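Local coordinates for protein glycerophosphoryl diester phosphodiesterase (Agrobacterium tumefaciens str. C58, PDB 3KS6) that belongs to the glycerophosphoryl diester phosphodiesterase family, has a TIM-barrel fold and binds a magnesium ion, at residues 2-7 with 30-35; 24-29 with 98-103; 207-212 with 224-229. All coordinates share one frame; numbering follows the deposited sequence.

Contact 1. Residues 2-7 with 30-35. With MG (magnesium ion), chain F.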
loop_
_atom_site.group_PDB
_atom_site.type_symbol
_atom_site.label_atom_id
_atom_site.label_comp_id
_atom_site.label_asym_id
_atom_site.label_seq_id
_atom_site.Cartn_x
_atom_site.Cartn_y
_atom_site.Cartn_z
HETATM N N MSE A 2 -3.330 1.891 19.298
HETATM C CA MSE A 2 -2.531 0.897 18.640
HETATM C C MSE A 2 -1.895 1.477 17.369
HETATM O O MSE A 2 -2.408 2.437 16.777
HETATM C CB MSE A 2 -3.330 -0.375 18.345
HETATM C CG MSE A 2 -4.143 -0.354 17.118
HETATM SE SE MSE A 2 -4.935 -2.062 16.696
HETATM C CE MSE A 2 -3.389 -3.079 16.119
ATOM N N THR A 3 -0.759 0.898 17.000
ATOM C CA THR A 3 -0.089 1.164 15.734
ATOM C C THR A 3 -0.158 -0.115 14.917
ATOM O O THR A 3 0.396 -1.129 15.311
ATOM C CB THR A 3 1.351 1.593 15.956
ATOM O OG1 THR A 3 1.343 2.841 16.644
ATOM C CG2 THR A 3 2.105 1.777 14.608
ATOM N N ARG A 4 -0.818 -0.032 13.760
ATOM C CA ARG A 4 -1.015 -1.167 12.881
ATOM C C ARG A 4 0.186 -1.316 11.946
ATOM O O ARG A 4 0.888 -0.329 11.645
ATOM C CB ARG A 4 -2.314 -1.028 12.093
ATOM C CG ARG A 4 -3.570 -1.040 12.960
ATOM C CD ARG A 4 -4.778 -0.389 12.292
ATOM N NE ARG A 4 -5.221 -1.115 11.095
ATOM C CZ ARG A 4 -5.929 -2.244 11.113
ATOM N NH1 ARG A 4 -6.293 -2.815 12.255
ATOM N NH2 ARG A 4 -6.281 -2.820 9.969
ATOM N N ILE A 5 0.437 -2.562 11.552
ATOM C CA ILE A 5 1.539 -2.928 10.680
ATOM C C ILE A 5 0.983 -3.438 9.355
ATOM O O ILE A 5 0.127 -4.352 9.341
ATOM C CB ILE A 5 2.416 -4.031 11.281
ATOM C CG1 ILE A 5 3.167 -3.507 12.502
ATOM C CG2 ILE A 5 3.447 -4.554 10.230
ATOM C CD1 ILE A 5 3.916 -4.584 13.273
ATOM N N ALA A 6 1.483 -2.869 8.248
ATOM C CA ALA A 6 1.130 -3.323 6.908
ATOM C C ALA A 6 2.374 -3.833 6.187
ATOM O O ALA A 6 3.367 -3.149 6.134
ATOM C CB ALA A 6 0.445 -2.204 6.074
ATOM N N SER A 7 2.302 -5.028 5.614
ATOM C CA SER A 7 3.434 -5.634 4.933
ATOM C C SER A 7 3.548 -5.080 3.512
ATOM O O SER A 7 2.683 -5.336 2.686
ATOM C CB SER A 7 3.225 -7.137 4.876
ATOM O OG SER A 7 4.226 -7.823 4.160
ATOM N N ALA A 30 1.205 -12.232 12.309
ATOM C CA ALA A 30 0.430 -11.516 13.286
ATOM C C ALA A 30 0.571 -10.021 13.056
ATOM O O ALA A 30 1.125 -9.312 13.896
ATOM C CB ALA A 30 0.911 -11.879 14.703
ATOM N N LEU A 31 0.069 -9.569 11.905
ATOM C CA LEU A 31 0.030 -8.161 11.526
ATOM C C LEU A 31 -1.349 -7.939 10.934
ATOM O O LEU A 31 -2.121 -8.880 10.783
ATOM C CB LEU A 31 1.197 -7.748 10.596
ATOM C CG LEU A 31 1.527 -8.629 9.384
ATOM C CD1 LEU A 31 0.339 -8.792 8.426
ATOM C CD2 LEU A 31 2.795 -8.111 8.664
ATOM N N GLU A 32 -1.654 -6.707 10.560
ATOM C CA GLU A 32 -3.020 -6.326 10.267
ATOM C C GLU A 32 -3.357 -6.141 8.822
ATOM O O GLU A 32 -4.496 -6.344 8.458
ATOM C CB GLU A 32 -3.354 -5.039 11.006
ATOM C CG GLU A 32 -3.422 -5.228 12.529
ATOM C CD GLU A 32 -2.070 -5.382 13.148
ATOM O OE1 GLU A 32 -1.214 -4.575 12.748
ATOM O OE2 GLU A 32 -1.851 -6.273 14.023
ATOM N N GLU A 33 -2.382 -5.723 8.005
ATOM C CA GLU A 33 -2.624 -5.496 6.579
ATOM C C GLU A 33 -1.476 -5.945 5.687
ATOM O O GLU A 33 -0.324 -6.046 6.107
ATOM C CB GLU A 33 -2.880 -4.000 6.315
ATOM C CG GLU A 33 -4.128 -3.448 6.960
ATOM C CD GLU A 33 -4.215 -1.917 6.916
ATOM O OE1 GLU A 33 -3.345 -1.277 6.303
ATOM O OE2 GLU A 33 -5.135 -1.355 7.536
ATOM N N VAL A 34 -1.832 -6.226 4.447
ATOM C CA VAL A 34 -0.873 -6.431 3.382
ATOM C C VAL A 34 -1.076 -5.282 2.416
ATOM O O VAL A 34 -2.223 -4.951 2.082
ATOM C CB VAL A 34 -1.026 -7.789 2.680
ATOM C CG1 VAL A 34 -2.366 -7.919 1.972
ATOM C CG2 VAL A 34 0.154 -8.045 1.698
ATOM N N GLU A 35 0.026 -4.623 2.023
ATOM C CA GLU A 35 -0.030 -3.544 1.046
ATOM C C GLU A 35 0.388 -4.050 -0.339
ATOM O O GLU A 35 1.324 -4.826 -0.450
ATOM C CB GLU A 35 0.834 -2.344 1.472
ATOM C CG GLU A 35 0.558 -1.076 0.601
ATOM C CD GLU A 35 1.425 -0.942 -0.652
ATOM O OE1 GLU A 35 2.359 -1.720 -0.851
ATOM O OE2 GLU A 35 1.143 -0.036 -1.476
HETATM MG MG MG F . 2.420 0.894 -2.803
HETATM O O HOH W 1 -4.952 1.131 9.118
HETATM O O HOH W 2 3.707 -0.793 -2.748
HETATM O O HOH W 3 3.904 1.905 -3.873
#

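Contact 2. Residues 24-29 with 98-103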
loop_
_atom_site.group_PDB
_atom_site.type_symbol
_atom_site.label_atom_id
_atom_site.label_comp_id
_atom_site.label_asym_id
_atom_site.label_seq_id
_atom_site.Cartn_x
_atom_site.Cartn_y
_atom_site.Cartn_z
ATOM N N THR A 24 1.965 -14.934 0.654
ATOM C CA THR A 24 1.548 -16.147 1.356
ATOM C C THR A 24 2.052 -16.079 2.785
ATOM O O THR A 24 1.280 -16.294 3.727
ATOM C CB THR A 24 2.052 -17.433 0.602
ATOM O OG1 THR A 24 1.482 -17.457 -0.710
ATOM C CG2 THR A 24 1.611 -18.725 1.310
ATOM N N ALA A 25 3.318 -15.719 2.954
ATOM C CA ALA A 25 3.918 -15.646 4.272
ATOM C C ALA A 25 3.227 -14.546 5.067
ATOM O O ALA A 25 2.886 -14.732 6.233
ATOM C CB ALA A 25 5.453 -15.400 4.187
ATOM N N THR A 26 2.971 -13.410 4.426
ATOM C CA THR A 26 2.294 -12.299 5.107
ATOM C C THR A 26 0.892 -12.664 5.638
ATOM O O THR A 26 0.516 -12.262 6.752
ATOM C CB THR A 26 2.182 -11.082 4.161
ATOM O OG1 THR A 26 3.499 -10.514 3.970
ATOM C CG2 THR A 26 1.283 -10.020 4.783
ATOM N N ALA A 27 0.141 -13.440 4.853
ATOM C CA ALA A 27 -1.221 -13.865 5.221
ATOM C C ALA A 27 -1.255 -14.622 6.536
ATOM O O ALA A 27 -2.288 -14.607 7.233
ATOM C CB ALA A 27 -1.838 -14.712 4.133
ATOM N N ALA A 28 -0.141 -15.260 6.870
ATOM C CA ALA A 28 0.009 -16.051 8.122
ATOM C C ALA A 28 0.641 -15.316 9.307
ATOM O O ALA A 28 0.777 -15.892 10.405
ATOM C CB ALA A 28 0.834 -17.307 7.800
HETATM N N MSE A 29 1.027 -14.049 9.127
HETATM C CA MSE A 29 1.688 -13.281 10.201
HETATM C C MSE A 29 0.738 -12.532 11.099
HETATM O O MSE A 29 -0.385 -12.219 10.708
HETATM C CB MSE A 29 2.687 -12.280 9.626
HETATM C CG MSE A 29 3.866 -12.946 9.021
HETATM SE SE MSE A 29 5.079 -11.540 8.317
HETATM C CE MSE A 29 5.758 -12.656 6.986
ATOM N N SER A 98 -7.533 -15.614 5.920
ATOM C CA SER A 98 -6.589 -14.926 6.773
ATOM C C SER A 98 -7.277 -13.817 7.539
ATOM O O SER A 98 -8.282 -13.252 7.065
ATOM C CB SER A 98 -5.516 -14.297 5.863
ATOM O OG SER A 98 -4.668 -13.466 6.639
ATOM N N HIS A 99 -6.752 -13.476 8.714
ATOM C CA HIS A 99 -7.243 -12.298 9.451
ATOM C C HIS A 99 -6.674 -10.986 8.905
ATOM O O HIS A 99 -7.178 -9.914 9.242
ATOM C CB HIS A 99 -6.922 -12.444 10.952
ATOM C CG HIS A 99 -5.576 -11.919 11.364
ATOM N ND1 HIS A 99 -4.397 -12.595 11.128
ATOM C CD2 HIS A 99 -5.231 -10.782 12.024
ATOM C CE1 HIS A 99 -3.386 -11.896 11.620
ATOM N NE2 HIS A 99 -3.863 -10.790 12.168
ATOM N N VAL A 100 -5.656 -11.076 8.048
ATOM C CA VAL A 100 -4.971 -9.876 7.478
ATOM C C VAL A 100 -5.819 -9.280 6.349
ATOM O O VAL A 100 -6.298 -10.009 5.489
ATOM C CB VAL A 100 -3.582 -10.289 6.965
ATOM C CG1 VAL A 100 -2.814 -9.109 6.293
ATOM C CG2 VAL A 100 -2.773 -10.905 8.120
ATOM N N ASN A 101 -5.953 -7.953 6.334
ATOM C CA ASN A 101 -6.786 -7.261 5.377
ATOM C C ASN A 101 -5.961 -6.504 4.364
ATOM O O ASN A 101 -4.747 -6.532 4.435
ATOM C CB ASN A 101 -7.751 -6.380 6.113
ATOM C CG ASN A 101 -8.757 -7.193 6.907
ATOM O OD1 ASN A 101 -9.129 -8.303 6.519
ATOM N ND2 ASN A 101 -9.190 -6.649 8.007
ATOM N N PHE A 102 -6.632 -5.857 3.408
ATOM C CA PHE A 102 -5.949 -5.297 2.250
ATOM C C PHE A 102 -5.769 -3.793 2.379
ATOM O O PHE A 102 -6.699 -3.096 2.821
ATOM C CB PHE A 102 -6.803 -5.509 0.987
ATOM C CG PHE A 102 -6.706 -6.888 0.322
ATOM C CD1 PHE A 102 -5.838 -7.876 0.731
ATOM C CD2 PHE A 102 -7.441 -7.113 -0.840
ATOM C CE1 PHE A 102 -5.747 -9.084 0.048
ATOM C CE2 PHE A 102 -7.331 -8.334 -1.527
ATOM C CZ PHE A 102 -6.482 -9.311 -1.054
ATOM N N ARG A 103 -4.600 -3.315 1.944
ATOM C CA ARG A 103 -4.312 -1.906 1.724
ATOM C C ARG A 103 -3.908 -1.841 0.222
ATOM O O ARG A 103 -2.806 -2.238 -0.180
ATOM C CB ARG A 103 -3.215 -1.395 2.673
ATOM C CG ARG A 103 -2.711 0.041 2.385
ATOM C CD ARG A 103 -1.545 0.313 3.244
ATOM N NE ARG A 103 -0.783 1.514 2.915
ATOM C CZ ARG A 103 -0.563 2.532 3.738
ATOM N NH1 ARG A 103 -1.002 2.541 5.005
ATOM N NH2 ARG A 103 0.204 3.519 3.310
#

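Contact 3. Residues 207-212 with 224-229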
loop_
_atom_site.group_PDB
_atom_site.type_symbol
_atom_site.label_atom_id
_atom_site.label_comp_id
_atom_site.label_asym_id
_atom_site.label_seq_id
_atom_site.Cartn_x
_atom_site.Cartn_y
_atom_site.Cartn_z
ATOM N N PHE A 207 -3.283 9.907 10.974
ATOM C CA PHE A 207 -1.881 10.078 10.585
ATOM C C PHE A 207 -1.135 8.762 10.622
ATOM O O PHE A 207 -1.000 8.146 11.674
ATOM C CB PHE A 207 -1.165 11.080 11.535
ATOM C CG PHE A 207 0.296 11.357 11.153
ATOM C CD1 PHE A 207 0.614 12.297 10.161
ATOM C CD2 PHE A 207 1.329 10.693 11.780
ATOM C CE1 PHE A 207 1.924 12.548 9.804
ATOM C CE2 PHE A 207 2.666 10.943 11.427
ATOM C CZ PHE A 207 2.957 11.853 10.427
ATOM N N GLY A 208 -0.586 8.372 9.483
ATOM C CA GLY A 208 0.255 7.204 9.393
ATOM C C GLY A 208 1.465 7.394 8.491
ATOM O O GLY A 208 1.675 8.477 7.930
ATOM N N CYS A 209 2.261 6.337 8.354
ATOM C CA CYS A 209 3.515 6.427 7.627
ATOM C C CYS A 209 3.762 5.283 6.661
ATOM O O CYS A 209 3.046 4.257 6.629
ATOM C CB CYS A 209 4.709 6.576 8.601
ATOM S SG CYS A 209 4.542 7.930 9.757
ATOM N N TRP A 210 4.765 5.481 5.819
ATOM C CA TRP A 210 5.223 4.468 4.878
ATOM C C TRP A 210 6.752 4.559 4.749
ATOM O O TRP A 210 7.396 5.495 5.262
ATOM C CB TRP A 210 4.508 4.554 3.511
ATOM C CG TRP A 210 4.398 5.924 2.933
ATOM C CD1 TRP A 210 3.446 6.821 3.186
ATOM C CD2 TRP A 210 5.292 6.530 1.978
ATOM N NE1 TRP A 210 3.678 7.983 2.470
ATOM C CE2 TRP A 210 4.799 7.812 1.707
ATOM C CE3 TRP A 210 6.447 6.099 1.310
ATOM C CZ2 TRP A 210 5.446 8.685 0.841
ATOM C CZ3 TRP A 210 7.070 6.951 0.442
ATOM C CH2 TRP A 210 6.573 8.232 0.209
ATOM N N ALA A 211 7.313 3.521 4.175
ATOM C CA ALA A 211 8.761 3.356 3.952
ATOM C C ALA A 211 9.562 3.110 5.227
ATOM O O ALA A 211 10.731 3.470 5.290
ATOM C CB ALA A 211 9.378 4.533 3.112
ATOM N N ALA A 212 8.929 2.485 6.231
ATOM C CA ALA A 212 9.576 2.204 7.528
ATOM C C ALA A 212 10.230 0.835 7.451
ATOM O O ALA A 212 9.671 -0.153 7.900
ATOM C CB ALA A 212 8.585 2.242 8.622
ATOM N N LEU A 224 6.218 7.269 17.943
ATOM C CA LEU A 224 5.256 8.335 17.610
ATOM C C LEU A 224 3.789 7.955 17.844
ATOM O O LEU A 224 2.955 8.838 18.102
ATOM C CB LEU A 224 5.460 8.809 16.167
ATOM C CG LEU A 224 6.672 9.685 15.902
ATOM C CD1 LEU A 224 6.743 10.006 14.420
ATOM C CD2 LEU A 224 6.599 10.965 16.736
ATOM N N GLY A 225 3.484 6.659 17.780
ATOM C CA GLY A 225 2.151 6.147 18.028
ATOM C C GLY A 225 1.270 6.363 16.817
ATOM O O GLY A 225 0.089 6.638 16.953
ATOM N N VAL A 226 1.858 6.257 15.624
ATOM C CA VAL A 226 1.140 6.521 14.377
ATOM C C VAL A 226 0.068 5.442 14.130
ATOM O O VAL A 226 0.134 4.346 14.689
ATOM C CB VAL A 226 2.115 6.660 13.177
ATOM C CG1 VAL A 226 3.217 7.711 13.459
ATOM C CG2 VAL A 226 2.679 5.316 12.751
ATOM N N LYS A 227 -0.926 5.752 13.292
ATOM C CA LYS A 227 -2.019 4.829 13.069
ATOM C C LYS A 227 -1.553 3.527 12.463
ATOM O O LYS A 227 -2.003 2.443 12.859
ATOM C CB LYS A 227 -3.091 5.469 12.155
ATOM C CG LYS A 227 -4.274 4.576 11.915
ATOM C CD LYS A 227 -5.351 5.263 11.032
ATOM C CE LYS A 227 -6.513 4.306 10.727
ATOM N NZ LYS A 227 -7.582 5.057 10.034
ATOM N N VAL A 228 -0.683 3.624 11.454
ATOM C CA VAL A 228 -0.266 2.473 10.687
ATOM C C VAL A 228 1.015 2.872 9.983
ATOM O O VAL A 228 1.239 4.090 9.759
ATOM C CB VAL A 228 -1.319 2.102 9.629
ATOM C CG1 VAL A 228 -1.593 3.292 8.672
ATOM C CG2 VAL A 228 -0.917 0.812 8.832
ATOM N N PHE A 229 1.840 1.868 9.675
ATOM C CA PHE A 229 2.988 2.055 8.772
ATOM C C PHE A 229 3.154 0.867 7.883
ATOM O O PHE A 229 2.832 -0.261 8.280
ATOM C CB PHE A 229 4.294 2.367 9.516
ATOM C CG PHE A 229 4.772 1.270 10.445
ATOM C CD1 PHE A 229 5.642 0.321 9.984
ATOM C CD2 PHE A 229 4.408 1.254 11.791
ATOM C CE1 PHE A 229 6.093 -0.747 10.825
ATOM C CE2 PHE A 229 4.880 0.242 12.662
ATOM C CZ PHE A 229 5.723 -0.748 12.175
#

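Contact 1. Residues 2-7 with 30-35
Selenomethionine Met2 meets Glu32 tip to tip, its CE 4.0 Å from Glu32 CD. Arg4 lays its guanidinium with one face over Glu32 CB, offset toward the rim, while NH2 forms a salt bridge in the guanidinium plane to Glu33 OE2 (3.1 Å, N-H...O 167°). A bend at chi3 (64°) turns NE of Arg4 toward a water that accepts from it and donates to Glu33 OE2, so this carboxylate oxygen is gripped twice. Ile5 N gives a nearly straight bond to Glu32 OE1 (2.9 Å), whereas Ile5 O accepts from both Glu32 N and Glu33 N; Ile5 CG2 rests on Leu31 CB. Ala6 CB packs on Glu33 CB at 3.8 Å. Ser7 N donates to Glu33 O, and Ser7 O receives Glu35 N at 2.8 Å; these bonds accompany the parallel pairing of Ala6 with Glu33 and Ser7 with Val34 in the TIM barrel. Strand 33-40 brings Glu35 OE2 to 2.1 Å from the magnesium ion, whose site also includes Asp37 and Glu105. Strand 4-8 lies between strands 33-40 and 228-231; helix 234-249 packs on Ile5, Ser7 and Leu31, and helix 20-27 lies against Leu31 and Val34.

Contact 2. Residues 24-29 with 98-103
Ser98 meets Ala27 and so ties the C-terminal part of helix 20-27 to the loop that leads into strand 101-106, on the outer layer of the TIM barrel. The polar part rests on one hydroxyl. Ser98 OG, anti to its own backbone N (chi1 172°), donates to Ala27 O over 2.7 Å, meeting the carbonyl in its plane and on a lone pair. The same oxygen accepts from Val100 N at 2.9 Å, with an N-H...O angle of 160°, and so closes an ST turn. One side chain thereby shapes the turn before the strand and links it to the Ala27 carbonyl. Two backbone bonds from residue i to i-3, Ala28 N to Ala25 O and Met29 N to Thr26 O, hold the chain nearby.

The other contacts are mostly van der Waals approaches of methyl groups to oxygens. Ala27 CB lies 4.0 Å from Ser98 OG, and Val100 turns its CG2 branch 3.8 Å from Thr26 O and near the carbonyl oxygens of Ala27 and Met29 as well. Its CG1 comes only loosely toward Thr26 CG2, at 4.5 Å. Tyr95 of helix 88-95 touches Thr26, Ala27 and Val100, while the hydroxyl of Thr26 is bonded to Ser7 on strand 4-8.

His99 makes the remaining approach, at the exposed margin. Val100 CG2 sits over one face of its imidazole, offset toward the rim, and the ring meets Met29 edge-on: His99 CE1 is 3.2 Å from Met29 O, which lies near the ring plane.

Contact 3. Residues 207-212 with 224-229
Phe207 and Cys209 on strand 206-210 meet the segment that leads into strand 228-231, the two being joined through helix 215-224 as a beta-alpha-beta unit of the TIM barrel. Two backbone hydrogen bonds fasten the segments. Lys227 N donates to Phe207 O at 2.9 Å with an N-H...O angle of 171°, and Cys209 N donates to Val228 O at 2.8 Å. Phe229 CA adds a CA-H...O contact to Cys209 O (3.1 Å, angle at H 157°), where the single bridge between Cys209 and Phe229 forms. Gly208 passes close to the opposite backbone, its CA 3.3 Å from Val228 O.

Apolar contacts gather round Val226. Its CG1, anti to the carbonyl carbon (chi1 -53°), touches the edge of the Phe207 ring near the ring plane, 3.9 Å from CE2, and also reaches Cys209 SG. Met197 of helix 194-202 packs against both Phe207 and Val226, so the pair is part of the layer between strands and helices. The Phe229 ring belongs to the same layer and is touched by Ile218, Ala221 and Leu222 of helix 215-224. Beside the bridge, Cys209 CB and Phe229 CB lie 4.3 Å apart.

Charge is confined to Lys227. Its CB lies against Phe207 O, while the fully extended chain carries NZ away from 207-212 to salt bridges with Glu184 and Asp206.

Beyond the bridge the first segment bends at Ala211, and Ala212 ends against the aromatic ring of the second: Ala212 CB approaches Phe229 CD1 obliquely, at 3.8 Å.

Contacts 1 and 3 are buried and join strands of the barrel wall, whereas contact 2 is partly buried and pins a helix end to the loop before a strand. Strand 4-8 of contact 1 lies beside strand 228-231 of contact 3, and Thr3 OG1 bonds to Val226 O between them. On the other side, strand 33-40 of contact 1 lies beside strand 101-106 of contact 2, and Ser7 reaches Thr26 of the helix. The chemistry differs accordingly: contact 1 is rich in charge and runs up to the magnesium ion, contact 2 depends on one serine hydroxyl, and contact 3 combines backbone bonds with apolar side chains facing the helices.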